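Side-chain contacts in Blr6230 protein (Bradyrhizobium diazoefficiens USDA 110, PDB 5NGG), which probably hydrolyses the beta-lactam ring of antibiotics as a zinc-dependent subclass B3 metallo-beta-lactamase: residues A[47-50]-A[55-58]; A[58-61]-A[66-69]; A[135-140]-A[213-218]. All blocks are in the same frame, centred on the assembly; numbering follows the deposited sequence. Where two conformers were deposited one is given.

Contact 1: A[47-50]-A[55-58]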
# COMPACT_ATOMS: atom_id res chain seq x y z
N ILE A 47 12.50 -0.82 9.09
CA ILE A 47 11.50 -1.25 8.11
C ILE A 47 11.93 -2.59 7.52
O ILE A 47 13.02 -2.70 6.95
CB ILE A 47 11.29 -0.22 6.98
CG1 ILE A 47 10.87 1.14 7.52
CG2 ILE A 47 10.28 -0.76 5.98
CD1 ILE A 47 10.85 2.24 6.50
N TYR A 48 11.03 -3.57 7.63
CA TYR A 48 11.29 -4.95 7.20
C TYR A 48 10.22 -5.36 6.18
O TYR A 48 9.02 -5.11 6.39
CB TYR A 48 11.24 -5.93 8.38
CG TYR A 48 12.28 -5.65 9.45
CD1 TYR A 48 12.13 -4.60 10.34
CD2 TYR A 48 13.45 -6.42 9.53
CE1 TYR A 48 13.11 -4.31 11.29
CE2 TYR A 48 14.42 -6.15 10.49
CZ TYR A 48 14.24 -5.10 11.36
OH TYR A 48 15.21 -4.81 12.30
N TYR A 49 10.64 -6.00 5.09
CA TYR A 49 9.72 -6.52 4.07
C TYR A 49 9.29 -7.92 4.46
O TYR A 49 10.15 -8.77 4.70
CB TYR A 49 10.43 -6.55 2.71
CG TYR A 49 9.51 -6.89 1.56
CD1 TYR A 49 9.21 -8.21 1.23
CD2 TYR A 49 8.95 -5.89 0.79
CE1 TYR A 49 8.34 -8.54 0.19
CE2 TYR A 49 8.09 -6.21 -0.27
CZ TYR A 49 7.77 -7.52 -0.57
OH TYR A 49 6.91 -7.74 -1.62
N VAL A 50 7.97 -8.17 4.53
CA VAL A 50 7.40 -9.48 4.89
C VAL A 50 6.29 -9.90 3.91
O VAL A 50 5.47 -10.78 4.22
CB VAL A 50 6.89 -9.53 6.35
CG1 VAL A 50 8.03 -9.34 7.33
CG2 VAL A 50 5.81 -8.48 6.60
N ILE A 55 2.93 -8.69 -3.71
CA ILE A 55 2.22 -7.77 -2.81
C ILE A 55 3.18 -7.43 -1.67
O ILE A 55 3.70 -8.33 -1.01
CB ILE A 55 0.92 -8.37 -2.24
CG1 ILE A 55 -0.10 -8.60 -3.36
CG2 ILE A 55 0.35 -7.45 -1.16
CD1 ILE A 55 -1.27 -9.46 -2.96
N ALA A 56 3.42 -6.15 -1.45
CA ALA A 56 4.37 -5.69 -0.43
C ALA A 56 3.65 -5.48 0.90
O ALA A 56 2.62 -4.80 0.96
CB ALA A 56 5.00 -4.38 -0.89
N VAL A 57 4.25 -6.02 1.95
CA VAL A 57 3.77 -5.90 3.34
C VAL A 57 5.01 -5.58 4.15
O VAL A 57 6.08 -6.13 3.85
CB VAL A 57 3.10 -7.22 3.83
CG1 VAL A 57 2.64 -7.07 5.28
CG2 VAL A 57 1.94 -7.59 2.91
N TYR A 58 4.87 -4.75 5.18
CA TYR A 58 6.03 -4.35 5.97
C TYR A 58 5.73 -4.44 7.45
O TYR A 58 4.61 -4.22 7.90
CB TYR A 58 6.47 -2.92 5.65
CG TYR A 58 6.57 -2.61 4.18
CD1 TYR A 58 5.45 -2.24 3.46
CD2 TYR A 58 7.79 -2.67 3.51
CE1 TYR A 58 5.52 -1.96 2.10
CE2 TYR A 58 7.88 -2.37 2.15
CZ TYR A 58 6.74 -2.02 1.46
OH TYR A 58 6.84 -1.74 0.11

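Contact 2: A[58-61]-A[66-69]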
# COMPACT_ATOMS: atom_id res chain seq x y z
N TYR A 58 4.87 -4.75 5.18
CA TYR A 58 6.03 -4.35 5.97
C TYR A 58 5.73 -4.44 7.45
O TYR A 58 4.61 -4.22 7.90
CB TYR A 58 6.47 -2.92 5.65
CG TYR A 58 6.57 -2.61 4.18
CD1 TYR A 58 5.45 -2.24 3.46
CD2 TYR A 58 7.79 -2.67 3.51
CE1 TYR A 58 5.52 -1.96 2.10
CE2 TYR A 58 7.88 -2.37 2.15
CZ TYR A 58 6.74 -2.02 1.46
OH TYR A 58 6.84 -1.74 0.11
N VAL A 59 6.78 -4.76 8.21
CA VAL A 59 6.83 -4.58 9.68
C VAL A 59 7.74 -3.40 9.98
O VAL A 59 8.84 -3.26 9.42
CB VAL A 59 7.38 -5.83 10.40
CG1 VAL A 59 7.64 -5.57 11.89
CG2 VAL A 59 6.40 -6.98 10.27
N ILE A 60 7.27 -2.52 10.85
CA ILE A 60 8.08 -1.42 11.34
C ILE A 60 8.32 -1.69 12.83
O ILE A 60 7.37 -1.80 13.61
CB ILE A 60 7.37 -0.07 11.12
CG1 ILE A 60 7.05 0.17 9.63
CG2 ILE A 60 8.26 1.05 11.64
CD1 ILE A 60 6.02 1.25 9.40
N LYS A 61 9.58 -1.87 13.20
CA LYS A 61 9.93 -2.20 14.57
C LYS A 61 10.08 -0.94 15.40
O LYS A 61 10.91 -0.09 15.08
CB LYS A 61 11.22 -3.01 14.58
CG LYS A 61 11.61 -3.53 15.95
CD LYS A 61 12.92 -4.31 15.90
CE LYS A 61 13.24 -4.98 17.22
NZ LYS A 61 14.48 -5.81 17.14
N LEU A 66 5.30 -3.58 17.31
CA LEU A 66 5.36 -3.58 15.86
C LEU A 66 4.19 -2.84 15.26
O LEU A 66 3.06 -2.92 15.75
CB LEU A 66 5.37 -5.02 15.30
CG LEU A 66 6.43 -5.89 15.95
CD1 LEU A 66 6.33 -7.30 15.39
CD2 LEU A 66 7.83 -5.30 15.81
N ILE A 67 4.49 -2.13 14.16
CA ILE A 67 3.46 -1.60 13.28
C ILE A 67 3.45 -2.49 12.03
O ILE A 67 4.50 -2.72 11.44
CB ILE A 67 3.75 -0.14 12.86
CG1 ILE A 67 3.87 0.76 14.10
CG2 ILE A 67 2.67 0.35 11.87
CD1 ILE A 67 4.33 2.17 13.77
N LEU A 68 2.26 -2.97 11.67
CA LEU A 68 2.10 -3.73 10.43
C LEU A 68 1.54 -2.81 9.37
O LEU A 68 0.48 -2.20 9.58
CB LEU A 68 1.12 -4.88 10.66
CG LEU A 68 0.85 -5.78 9.46
CD1 LEU A 68 2.07 -6.54 9.01
CD2 LEU A 68 -0.25 -6.75 9.81
N MET A 69 2.25 -2.68 8.25
CA MET A 69 1.81 -1.88 7.09
C MET A 69 1.23 -2.84 6.06
O MET A 69 1.97 -3.55 5.38
CB MET A 69 2.98 -1.10 6.50
CG MET A 69 2.59 -0.22 5.32
SD MET A 69 1.50 1.17 5.68
CE MET A 69 2.59 2.19 6.66

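Contact 3: A[135-140]-A[213-218]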
# COMPACT_ATOMS: atom_id res chain seq x y z
N TYR A 135 -15.99 -4.55 0.71
CA TYR A 135 -16.43 -4.55 -0.70
C TYR A 135 -15.59 -3.59 -1.54
O TYR A 135 -14.93 -2.69 -1.01
CB TYR A 135 -17.94 -4.20 -0.82
CG TYR A 135 -18.25 -2.76 -0.37
CD1 TYR A 135 -18.04 -1.68 -1.21
CD2 TYR A 135 -18.71 -2.50 0.91
CE1 TYR A 135 -18.31 -0.38 -0.79
CE2 TYR A 135 -18.98 -1.21 1.34
CZ TYR A 135 -18.77 -0.15 0.49
OH TYR A 135 -19.04 1.14 0.92
N TYR A 136 -15.65 -3.78 -2.86
CA TYR A 136 -14.97 -2.94 -3.84
C TYR A 136 -15.89 -1.78 -4.24
O TYR A 136 -17.03 -2.04 -4.65
CB TYR A 136 -14.56 -3.77 -5.07
CG TYR A 136 -13.53 -3.05 -5.91
CD1 TYR A 136 -13.88 -2.04 -6.82
CD2 TYR A 136 -12.18 -3.32 -5.75
CE1 TYR A 136 -12.92 -1.34 -7.53
CE2 TYR A 136 -11.21 -2.63 -6.48
CZ TYR A 136 -11.58 -1.63 -7.36
OH TYR A 136 -10.60 -0.96 -8.04
N PRO A 137 -15.41 -0.52 -4.15
CA PRO A 137 -16.27 0.63 -4.46
C PRO A 137 -16.75 0.60 -5.90
O PRO A 137 -15.96 0.32 -6.81
CB PRO A 137 -15.34 1.82 -4.23
CG PRO A 137 -13.96 1.28 -4.45
CD PRO A 137 -14.00 -0.13 -3.92
N GLY A 138 -18.04 0.89 -6.11
CA GLY A 138 -18.64 0.84 -7.45
C GLY A 138 -18.81 -0.55 -8.04
O GLY A 138 -19.25 -0.68 -9.19
N ASP A 139 -18.48 -1.60 -7.27
CA ASP A 139 -18.68 -2.99 -7.72
C ASP A 139 -18.96 -3.83 -6.47
O ASP A 139 -18.35 -4.88 -6.23
CB ASP A 139 -17.45 -3.48 -8.49
CG ASP A 139 -17.69 -4.77 -9.26
OD1 ASP A 139 -18.86 -5.17 -9.41
OD2 ASP A 139 -16.69 -5.36 -9.73
N GLU A 140 -19.92 -3.35 -5.69
CA GLU A 140 -20.10 -3.79 -4.31
C GLU A 140 -20.69 -5.19 -4.17
O GLU A 140 -20.61 -5.78 -3.09
CB GLU A 140 -20.99 -2.79 -3.56
CG GLU A 140 -20.43 -1.36 -3.51
CD GLU A 140 -20.83 -0.46 -4.67
OE1 GLU A 140 -21.40 -0.94 -5.67
OE2 GLU A 140 -20.53 0.76 -4.58
N GLN A 213 -19.88 5.55 -15.47
CA GLN A 213 -20.32 5.40 -14.08
C GLN A 213 -19.03 5.30 -13.27
O GLN A 213 -18.55 4.19 -12.98
CB GLN A 213 -21.20 4.16 -13.91
CG GLN A 213 -22.52 4.22 -14.65
N PRO A 214 -18.42 6.44 -12.93
CA PRO A 214 -17.12 6.35 -12.28
C PRO A 214 -17.18 5.59 -10.96
O PRO A 214 -18.20 5.59 -10.26
CB PRO A 214 -16.74 7.82 -12.07
CG PRO A 214 -17.50 8.58 -13.13
CD PRO A 214 -18.80 7.84 -13.20
N THR A 215 -16.08 4.92 -10.62
CA THR A 215 -15.98 4.10 -9.42
C THR A 215 -16.38 4.86 -8.17
O THR A 215 -17.04 4.30 -7.29
CB THR A 215 -14.56 3.51 -9.34
OG1 THR A 215 -14.44 2.49 -10.33
CG2 THR A 215 -14.21 2.96 -7.98
N TYR A 216 -16.00 6.14 -8.10
CA TYR A 216 -16.55 7.03 -7.09
C TYR A 216 -16.50 8.46 -7.65
O TYR A 216 -15.74 8.74 -8.60
CB TYR A 216 -15.82 6.90 -5.75
CG TYR A 216 -14.41 7.43 -5.70
CD1 TYR A 216 -14.16 8.76 -5.40
CD2 TYR A 216 -13.31 6.59 -5.95
CE1 TYR A 216 -12.88 9.27 -5.35
CE2 TYR A 216 -12.02 7.10 -5.90
CZ TYR A 216 -11.82 8.44 -5.60
OH TYR A 216 -10.55 8.95 -5.52
N ALA A 217 -17.30 9.35 -7.07
CA ALA A 217 -17.41 10.72 -7.55
C ALA A 217 -16.13 11.50 -7.29
O ALA A 217 -15.66 11.57 -6.16
CB ALA A 217 -18.59 11.42 -6.90
N GLY A 218 -15.61 12.13 -8.35
CA GLY A 218 -14.40 12.95 -8.27
C GLY A 218 -13.11 12.18 -8.47
O GLY A 218 -12.02 12.75 -8.28
O HOH W 1 -15.81 0.29 -9.61

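Contact 1: A[47-50]-A[55-58]
Tyr49 and Tyr58 face each other as an antiparallel non-hydrogen-bonded pair, and their rings form an offset edge-to-face stack, planes at 88° and centroids 5.8 Å apart. The edge of Tyr49 is the one presented, and the nearest ring atoms are CD2 of Tyr49 and CE2 of Tyr58, 3.9 Å apart. With CG anti to the backbone N (chi1 -172°), the Tyr49 ring runs out along the incoming 55-58 chain, where CE2 packs on Ala56 CB at 3.6 Å and the carbonyl oxygen of Val57 sits over one face, toward the rim. Its hydroxyl is hydrogen-bonded to the carbonyl of Thr52 in the loop between the two segments. The Tyr58 hydroxyl is held by the Gly240 carbonyl and the Tyr246 hydroxyl, while Ile47 CG2 reaches CD2 of its ring at 4.0 Å.

Val57 and Val50 bury the next largest areas. A nearly straight bond joins Val50 N to Val57 O (2.9 Å, 175°), and beside it Val50 CG2 meets Val57 CG1 at 3.7 Å.

The contact joins two antiparallel strands, 47-49 and 58-62, in one of the two sheets of the metallo-beta-lactamase fold. Ile55, in the loop leading in, packs close to the zinc ligands Asp105 and His242. Strands 182-190 and 193-199 of the second sheet pack on Ile47, and strand 65-69 continues the first sheet beyond Tyr58.

Contact 2: A[58-61]-A[66-69]
Tyr58 and Met69 are bonded in both directions: Tyr58 N gives to Met69 O at 3.1 Å, in the carbonyl plane on a lone pair, and Met69 N returns to Tyr58 O at 2.8 Å. Two residues on, the exchange repeats between Ile60 and Ile67, with Ile60 N to Ile67 O at 2.8 Å and Ile67 N to Ile60 O at 3.0 Å, both in the carbonyl plane. Val59 and Leu68, and Lys61 and Leu66, are the non-hydrogen-bonded pairs of this hairpin; their backbones bond outward instead, Val59 to Tyr48, Lys61 to Asn46, Leu66 to Asp93 and Lys95, Leu68 to Leu96.

Ile60 and Ile67 meet through their CB atoms on the face they share with Tyr58 and Met69, which turns to strands 167-173 and 182-190. Met69 CG lies 4.0 Å from Tyr58 CD1, but the end of its chain leads away, CE coming no closer to Ile60 CD1 than 4.5 Å. On the other face Leu66 CD2 packs on Lys61 CA at 3.9 Å.

The peptide groups of Tyr58, Met69, Ile60 and Ile67 thus satisfy each other across the hairpin, Asn46 ND2 serves Lys61 O, and the buried side chains meet by apolar packing, consistent with the alpha-beta/beta-alpha sandwich of this superfamily.

Contact 3: A[135-140]-A[213-218]
Pro137 and Thr215 carry the apolar part of this contact. In Thr215 a chi1 (to OG1) of -73° puts OG1 beside the backbone N and turns the methyl CG2 anti to it. CG2 comes up to the proline ring at Pro137 CG, 3.9 Å away, and lies 3.4 Å from the Pro137 carbonyl oxygen. The methyl therefore goes to Pro137, while the hydroxyl goes to a water and to the backbone N of Arg209.

The polar link runs through that one water. It donates to Pro137 O at 2.8 Å and stands 2.7 Å from Thr215 OG1, and it lies at the edge of the Tyr136 ring, in its plane. The side chain of Arg209 in turn holds Gly138 O, so that residue ties both loops together.

The closest backbone approach is at Gly138, in a type II beta turn from Tyr136 to Asp139 that is closed by Asp139 N to Tyr136 O at 3.0 Å. Gly138 takes the positive phi (71°) of the third position and comes to a CA-CA distance of 4.6 Å from Thr215, with its N 3.7 Å from Thr215 O. Gly138 N also has a weak bond to Glu140 OE2, at 2.9 Å and 139°.

Nearby, the Tyr136 ring stacks on the zinc ligand His103, with its hydroxyl bonded to Asn208. The loop 135-140, which borders His103, thus meets 213-218 through a single methyl, and the polar links between the two pass through the water and Arg209.

Contacts 1 and 2 are consecutive along the chain and share Tyr58, with centres 8 Å apart. Together they join strands 47-49, 58-62 and 65-69, successive antiparallel members of the first sheet, and a probable hydrogen bond from Tyr48 N to Val59 O stitches one to the other. Contact 3 comes later and lies across the chain's centre, its centre about 28 Å from that of contact 1 and 30 Å from that of contact 2; it joins two loops, not strands. The two regions approach neighbouring zinc sites: the loop leading into strand 58-62 reaches Asp105 and His242 of one through Ile55, and the loop 135-140 reaches His103 of another through Pro137.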